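PDB 6GRH: microcin B17-processing protein McbC, which is an FMN-containing oxidoreductase of the nitroreductase family, needed to process the inactive microcin B17 precursor McbA into the active antibiotic peptide. Local coordinates for residues Y14-L20 / L199-Y204; Q144-Y150 / P161-T167. One frame throughout, in Å; residues are numbered along the deposited sequence.

Contact 1: residues Y14-L20 / L199-Y204; sequences YTDPEVL and LFKYRY. With EDO (1,2-ethanediol), chain P.
Val19 meets two flat groups with its two methyls. CG1 sits over the centre of one face of the Tyr204 ring, 4.0 Å from the ring centroid, a CH-pi contact. CG2 lies over one face of the Arg203 guanidinium, 3.4 Å from NH2 and offset toward the rim. Val19 CG1 is anti to the backbone N (chi1 175°), which turns one methyl to each group. Asp16 OD2 lies at the edge of the guanidinium, in its plane. Arg203 NH1 donates to Asp16 OD2 at 2.8 Å in a salt bridge with an N-H...O angle of 165°. The bond uses the anti side of OD2, and the two planes stand 58° apart. Water 2 lies at the same edge and joins Arg203 NH2 to Asp16 OD2. Arg203 NE has its own salt bridge, to Asp264 of the McbB chain.

Asp16 is also the N-cap of helix 17-27. Its OD1 accepts from Glu18 N at 2.9 Å and, weakly, from Val19 N. The carboxylate therefore caps the helix with one oxygen and holds Arg203 with the other. The partner segment is the turn between helices 195-199 and 204-227 of the nitroreductase fold. Tyr202, in this turn, packs on Met209, which lines the FMN pocket.

Alongside, Leu199 CD1 touches Leu20 CD1 at 3.9 Å, and the two side chains cross at about a right angle. Tyr14 CB lies at the edge of the Phe200 ring, 4.1 Å from CD2. Phe55 of the second McbC subunit also meets this ring. Water 1 donates to both Tyr14 O and Phe200 O, bridging the two backbones.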
loop_
_atom_site.group_PDB
_atom_site.type_symbol
_atom_site.label_atom_id
_atom_site.label_comp_id
_atom_site.label_asym_id
_atom_site.label_seq_id
_atom_site.Cartn_x
_atom_site.Cartn_y
_atom_site.Cartn_z
ATOM N N TYR D 14 -3.850 -5.927 -22.193
ATOM C CA TYR D 14 -2.762 -6.504 -21.394
ATOM C C TYR D 14 -2.656 -5.978 -19.976
ATOM O O TYR D 14 -1.750 -6.374 -19.257
ATOM C CB TYR D 14 -1.420 -6.277 -22.101
ATOM C CG TYR D 14 -1.359 -6.960 -23.446
ATOM C CD1 TYR D 14 -1.034 -8.299 -23.545
ATOM C CD2 TYR D 14 -1.653 -6.269 -24.610
ATOM C CE1 TYR D 14 -1.008 -8.942 -24.769
ATOM C CE2 TYR D 14 -1.639 -6.901 -25.844
ATOM C CZ TYR D 14 -1.297 -8.238 -25.913
ATOM O OH TYR D 14 -1.262 -8.871 -27.107
ATOM N N THR D 15 -3.570 -5.100 -19.555
ATOM C CA THR D 15 -3.459 -4.445 -18.259
ATOM C C THR D 15 -3.735 -5.420 -17.110
ATOM O O THR D 15 -4.686 -6.201 -17.152
ATOM C CB THR D 15 -4.402 -3.217 -18.196
ATOM O OG1 THR D 15 -3.864 -2.217 -19.063
ATOM C CG2 THR D 15 -4.546 -2.667 -16.786
ATOM N N ASP D 16 -2.877 -5.365 -16.096
ATOM C CA ASP D 16 -3.118 -6.072 -14.841
ATOM C C ASP D 16 -3.789 -5.068 -13.893
ATOM O O ASP D 16 -3.170 -4.062 -13.524
ATOM C CB ASP D 16 -1.796 -6.599 -14.259
ATOM C CG ASP D 16 -1.993 -7.375 -12.956
ATOM O OD1 ASP D 16 -2.960 -7.097 -12.213
ATOM O OD2 ASP D 16 -1.198 -8.294 -12.668
ATOM N N PRO D 17 -5.057 -5.318 -13.507
ATOM C CA PRO D 17 -5.807 -4.318 -12.732
ATOM C C PRO D 17 -5.271 -4.128 -11.307
ATOM O O PRO D 17 -5.501 -3.100 -10.719
ATOM C CB PRO D 17 -7.236 -4.899 -12.684
ATOM C CG PRO D 17 -7.043 -6.356 -12.863
ATOM C CD PRO D 17 -5.862 -6.528 -13.757
ATOM N N GLU D 18 -4.582 -5.130 -10.785
ATOM C CA GLU D 18 -3.941 -5.017 -9.484
ATOM C C GLU D 18 -2.758 -4.037 -9.568
ATOM O O GLU D 18 -2.613 -3.160 -8.722
ATOM C CB GLU D 18 -3.489 -6.389 -8.998
ATOM C CG GLU D 18 -2.946 -6.404 -7.569
ATOM C CD GLU D 18 -4.030 -6.483 -6.493
ATOM O OE1 GLU D 18 -5.245 -6.520 -6.823
ATOM O OE2 GLU D 18 -3.669 -6.532 -5.291
ATOM N N VAL D 19 -1.941 -4.178 -10.609
ATOM C CA VAL D 19 -0.809 -3.296 -10.817
ATOM C C VAL D 19 -1.319 -1.856 -10.994
ATOM O O VAL D 19 -0.817 -0.929 -10.351
ATOM C CB VAL D 19 0.024 -3.741 -12.024
ATOM C CG1 VAL D 19 1.135 -2.774 -12.316
ATOM C CG2 VAL D 19 0.636 -5.109 -11.748
ATOM N N LEU D 20 -2.315 -1.683 -11.858
ATOM C CA LEU D 20 -2.858 -0.365 -12.119
ATOM C C LEU D 20 -3.344 0.333 -10.851
ATOM O O LEU D 20 -3.015 1.498 -10.637
ATOM C CB LEU D 20 -3.964 -0.440 -13.140
ATOM C CG LEU D 20 -4.617 0.871 -13.535
ATOM C CD1 LEU D 20 -3.577 1.781 -14.169
ATOM C CD2 LEU D 20 -5.739 0.569 -14.516
ATOM N N LEU D 199 2.367 0.844 -17.860
ATOM C CA LEU D 199 2.352 -0.375 -17.062
ATOM C C LEU D 199 2.178 -1.677 -17.851
ATOM O O LEU D 199 2.574 -2.748 -17.373
ATOM C CB LEU D 199 1.263 -0.271 -15.986
ATOM C CG LEU D 199 1.488 0.881 -14.986
ATOM C CD1 LEU D 199 0.263 1.064 -14.109
ATOM C CD2 LEU D 199 2.689 0.634 -14.111
ATOM N N PHE D 200 1.573 -1.600 -19.038
ATOM C CA PHE D 200 1.076 -2.818 -19.672
ATOM C C PHE D 200 2.150 -3.843 -20.031
ATOM O O PHE D 200 1.874 -5.022 -19.952
ATOM C CB PHE D 200 0.146 -2.537 -20.858
ATOM C CG PHE D 200 0.837 -2.194 -22.134
ATOM C CD1 PHE D 200 1.606 -1.056 -22.247
ATOM C CD2 PHE D 200 0.671 -2.994 -23.244
ATOM C CE1 PHE D 200 2.191 -0.721 -23.431
ATOM C CE2 PHE D 200 1.274 -2.669 -24.441
ATOM C CZ PHE D 200 2.050 -1.546 -24.529
ATOM N N LYS D 201 3.348 -3.395 -20.399
ATOM C CA LYS D 201 4.431 -4.311 -20.754
ATOM C C LYS D 201 5.310 -4.753 -19.574
ATOM O O LYS D 201 5.601 -5.969 -19.398
ATOM C CB LYS D 201 5.334 -3.675 -21.831
ATOM C CG LYS D 201 6.455 -4.617 -22.308
ATOM C CD LYS D 201 7.291 -4.066 -23.448
ATOM C CE LYS D 201 8.384 -5.053 -23.858
ATOM N NZ LYS D 201 9.360 -4.414 -24.755
ATOM N N TYR D 202 5.811 -3.767 -18.838
ATOM C CA TYR D 202 6.808 -3.972 -17.790
ATOM C C TYR D 202 6.270 -4.010 -16.360
ATOM O O TYR D 202 7.067 -4.190 -15.414
ATOM C CB TYR D 202 7.858 -2.867 -17.863
ATOM C CG TYR D 202 8.601 -2.867 -19.169
ATOM C CD1 TYR D 202 9.405 -3.947 -19.519
ATOM C CD2 TYR D 202 8.485 -1.815 -20.060
ATOM C CE1 TYR D 202 10.094 -3.971 -20.729
ATOM C CE2 TYR D 202 9.176 -1.830 -21.277
ATOM C CZ TYR D 202 9.971 -2.901 -21.596
ATOM O OH TYR D 202 10.652 -2.942 -22.798
ATOM N N ARG D 203 4.954 -3.811 -16.192
ATOM C CA ARG D 203 4.327 -3.761 -14.878
ATOM C C ARG D 203 4.904 -2.578 -14.047
ATOM O O ARG D 203 5.112 -1.499 -14.607
ATOM C CB ARG D 203 4.404 -5.128 -14.187
ATOM C CG ARG D 203 3.793 -6.285 -14.982
ATOM C CD ARG D 203 4.185 -7.635 -14.384
ATOM N NE ARG D 203 3.755 -7.767 -13.002
ATOM C CZ ARG D 203 2.514 -8.018 -12.591
ATOM N NH1 ARG D 203 1.529 -8.219 -13.457
ATOM N NH2 ARG D 203 2.247 -8.045 -11.280
ATOM N N TYR D 204 5.139 -2.756 -12.748
ATOM C CA TYR D 204 5.551 -1.652 -11.846
ATOM C C TYR D 204 6.783 -0.881 -12.285
ATOM O O TYR D 204 6.833 0.338 -12.175
ATOM C CB TYR D 204 5.814 -2.172 -10.439
ATOM C CG TYR D 204 4.617 -2.772 -9.781
ATOM C CD1 TYR D 204 3.654 -1.961 -9.222
ATOM C CD2 TYR D 204 4.445 -4.161 -9.712
ATOM C CE1 TYR D 204 2.525 -2.500 -8.614
ATOM C CE2 TYR D 204 3.316 -4.706 -9.111
ATOM C CZ TYR D 204 2.364 -3.850 -8.566
ATOM O OH TYR D 204 1.229 -4.314 -7.949
HETATM C C1 EDO P . 13.606 -3.581 -25.155
HETATM O O1 EDO P . 12.320 -3.365 -25.729
HETATM C C2 EDO P . 13.645 -2.852 -23.834
HETATM O O2 EDO P . 13.538 -1.437 -24.034
HETATM O O HOH W 1 0.477 -6.101 -17.803
HETATM O O HOH W 2 -0.587 -8.689 -10.102
#

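Contact 2: residues Q144-Y150 / P161-T167; sequences QAGTNVY and PVATCNT
Strands 149-153 and 158-163 form an antiparallel beta hairpin, and here Val149 pairs with Ala163 and Tyr150 with Pro161, with a one-residue slip between the pairs. The slip makes classic beta bulges. Ala163 O accepts from Asn148 N at 3.0 Å and from Val149 N at 3.3 Å. Val149 O accepts from Val162 N and Ala163 N, which approach from the same face of its carbonyl plane. Each of these two carbonyl oxygens is thus gripped by two donors. Strand 158-163 is an outermost strand of the chain's antiparallel sheet.

On one face of the sheet, Val149 splits its methyls between neighbours. With chi1 at -175°, CG1 lies beside the carbonyl carbon and meets Val162 CG1 at 3.7 Å. CG2 touches both Ala163 CB and Cys165 SG. Leu170 of helix 167-175 covers Val149 and Cys165.

On the other face lie Tyr150 and Pro161. Tyr150 CD2 comes within 4.0 Å of Pro161 CA. Thr147 CG2 rests over one face of the Tyr150 ring, toward its rim. Gln144 OE1 packs against Pro161 CG at 3.5 Å and accepts from Thr147 OG1 on a lone pair. That bond spans the type II turn from Gln144 to Thr147. Tyr150 OH hydrogen-bonds to Asn142 and also accepts from Gln144 N.

Just before strand 149-153, Asn148 reaches with its side chain to the segment beyond the end of strand 158-163. Its OD1 is bound by Arg135. Its ND2 donates to Cys165 O at 2.8 Å, with an N-H...O angle of 174° and the oxygen only 1° out of the amide plane.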
loop_
_atom_site.group_PDB
_atom_site.type_symbol
_atom_site.label_atom_id
_atom_site.label_comp_id
_atom_site.label_asym_id
_atom_site.label_seq_id
_atom_site.Cartn_x
_atom_site.Cartn_y
_atom_site.Cartn_z
ATOM N N GLN D 144 -5.154 28.491 -33.406
ATOM C CA GLN D 144 -6.594 28.425 -33.550
ATOM C C GLN D 144 -7.198 29.346 -32.488
ATOM O O GLN D 144 -7.018 29.109 -31.294
ATOM C CB GLN D 144 -7.046 26.978 -33.321
ATOM C CG GLN D 144 -8.528 26.737 -33.523
ATOM C CD GLN D 144 -8.873 25.271 -33.465
ATOM O OE1 GLN D 144 -8.966 24.684 -32.395
ATOM N NE2 GLN D 144 -9.047 24.664 -34.622
ATOM N N ALA D 145 -7.905 30.381 -32.929
ATOM C CA ALA D 145 -8.477 31.383 -32.033
ATOM C C ALA D 145 -9.322 30.737 -30.936
ATOM O O ALA D 145 -10.251 29.981 -31.220
ATOM C CB ALA D 145 -9.321 32.391 -32.823
ATOM N N GLY D 146 -8.974 31.014 -29.686
ATOM C CA GLY D 146 -9.758 30.563 -28.541
ATOM C C GLY D 146 -9.393 29.201 -27.988
ATOM O O GLY D 146 -9.919 28.810 -26.957
ATOM N N THR D 147 -8.503 28.474 -28.654
ATOM C CA THR D 147 -8.012 27.199 -28.148
ATOM C C THR D 147 -6.706 27.471 -27.419
ATOM O O THR D 147 -5.765 27.987 -28.023
ATOM C CB THR D 147 -7.796 26.210 -29.294
ATOM O OG1 THR D 147 -9.046 26.002 -29.942
ATOM C CG2 THR D 147 -7.243 24.887 -28.794
ATOM N N ASN D 148 -6.671 27.152 -26.125
ATOM C CA ASN D 148 -5.507 27.437 -25.289
ATOM C C ASN D 148 -4.778 26.236 -24.763
ATOM O O ASN D 148 -3.759 26.402 -24.129
ATOM C CB ASN D 148 -5.906 28.332 -24.135
ATOM C CG ASN D 148 -6.206 29.723 -24.591
ATOM O OD1 ASN D 148 -5.422 30.306 -25.339
ATOM N ND2 ASN D 148 -7.354 30.261 -24.178
ATOM N N VAL D 149 -5.296 25.036 -25.009
ATOM C CA VAL D 149 -4.578 23.804 -24.699
ATOM C C VAL D 149 -4.503 22.993 -25.976
ATOM O O VAL D 149 -5.497 22.873 -26.676
ATOM C CB VAL D 149 -5.281 22.977 -23.616
ATOM C CG1 VAL D 149 -4.434 21.788 -23.244
ATOM C CG2 VAL D 149 -5.547 23.818 -22.377
ATOM N N TYR D 150 -3.327 22.442 -26.253
ATOM C CA TYR D 150 -3.088 21.603 -27.413
ATOM C C TYR D 150 -2.325 20.389 -26.940
ATOM O O TYR D 150 -1.710 20.423 -25.876
ATOM C CB TYR D 150 -2.238 22.337 -28.466
ATOM C CG TYR D 150 -2.871 23.554 -29.083
ATOM C CD1 TYR D 150 -2.722 24.825 -28.506
ATOM C CD2 TYR D 150 -3.598 23.455 -30.257
ATOM C CE1 TYR D 150 -3.290 25.944 -29.078
ATOM C CE2 TYR D 150 -4.182 24.578 -30.832
ATOM C CZ TYR D 150 -4.023 25.813 -30.244
ATOM O OH TYR D 150 -4.617 26.907 -30.817
ATOM N N PRO D 161 -6.001 20.152 -31.149
ATOM C CA PRO D 161 -6.724 20.984 -30.202
ATOM C C PRO D 161 -7.291 20.189 -29.031
ATOM O O PRO D 161 -7.840 19.126 -29.243
ATOM C CB PRO D 161 -7.861 21.559 -31.041
ATOM C CG PRO D 161 -7.298 21.628 -32.400
ATOM C CD PRO D 161 -6.473 20.383 -32.522
ATOM N N VAL D 162 -7.140 20.704 -27.815
ATOM C CA VAL D 162 -7.607 20.023 -26.614
ATOM C C VAL D 162 -8.685 20.785 -25.849
ATOM O O VAL D 162 -9.684 20.174 -25.474
ATOM C CB VAL D 162 -6.416 19.666 -25.707
ATOM C CG1 VAL D 162 -6.861 19.162 -24.331
ATOM C CG2 VAL D 162 -5.543 18.621 -26.398
ATOM N N ALA D 163 -8.500 22.079 -25.584
ATOM C CA ALA D 163 -9.442 22.833 -24.737
ATOM C C ALA D 163 -9.504 24.309 -25.077
ATOM O O ALA D 163 -8.519 24.909 -25.500
ATOM C CB ALA D 163 -9.099 22.663 -23.267
ATOM N N THR D 164 -10.692 24.869 -24.881
ATOM C CA THR D 164 -10.962 26.273 -25.068
ATOM C C THR D 164 -11.183 26.983 -23.726
ATOM O O THR D 164 -11.932 27.954 -23.671
ATOM C CB THR D 164 -12.236 26.437 -25.913
ATOM O OG1 THR D 164 -13.322 25.806 -25.234
ATOM C CG2 THR D 164 -12.084 25.789 -27.283
ATOM N N CYS D 165 -10.556 26.522 -22.648
ATOM C CA CYS D 165 -10.582 27.277 -21.390
ATOM C C CYS D 165 -9.827 28.583 -21.602
ATOM O O CYS D 165 -8.930 28.644 -22.457
ATOM C CB CYS D 165 -9.939 26.502 -20.256
ATOM S SG CYS D 165 -8.359 25.747 -20.695
ATOM N N ASN D 166 -10.199 29.640 -20.876
ATOM C CA ASN D 166 -9.497 30.920 -21.047
ATOM C C ASN D 166 -8.092 30.830 -20.458
ATOM O O ASN D 166 -7.784 29.914 -19.682
ATOM C CB ASN D 166 -10.276 32.138 -20.498
ATOM C CG ASN D 166 -10.668 32.005 -19.029
ATOM O OD1 ASN D 166 -9.913 31.524 -18.190
ATOM N ND2 ASN D 166 -11.859 32.459 -18.718
ATOM N N THR D 167 -7.260 31.790 -20.838
ATOM C CA THR D 167 -5.866 31.842 -20.437
ATOM C C THR D 167 -5.687 32.028 -18.912
ATOM O O THR D 167 -4.762 31.468 -18.314
ATOM C CB THR D 167 -5.163 32.951 -21.245
ATOM O OG1 THR D 167 -3.932 32.452 -21.778
ATOM C CG2 THR D 167 -4.936 34.212 -20.412
#

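From the N terminus, the chain first passes through residues 14-20, at the start of helix 17-27. After 178 intervening residues it meets 199-204, so contact 1 closes a very long loop. Contact 2 lies wholly within that loop. It joins 144-150 to 161-167 across ten residues, closing the hairpin of strands 149-153 and 158-163. The two contacts nest and do not cross. Their centres are 33 Å apart, and their nearest atoms are about 20 Å apart. Contact 1 ties the start of helix 17-27 to the loop before helix 204-227. Contact 2 shapes one border of the sheet. Both touch the second McbC subunit.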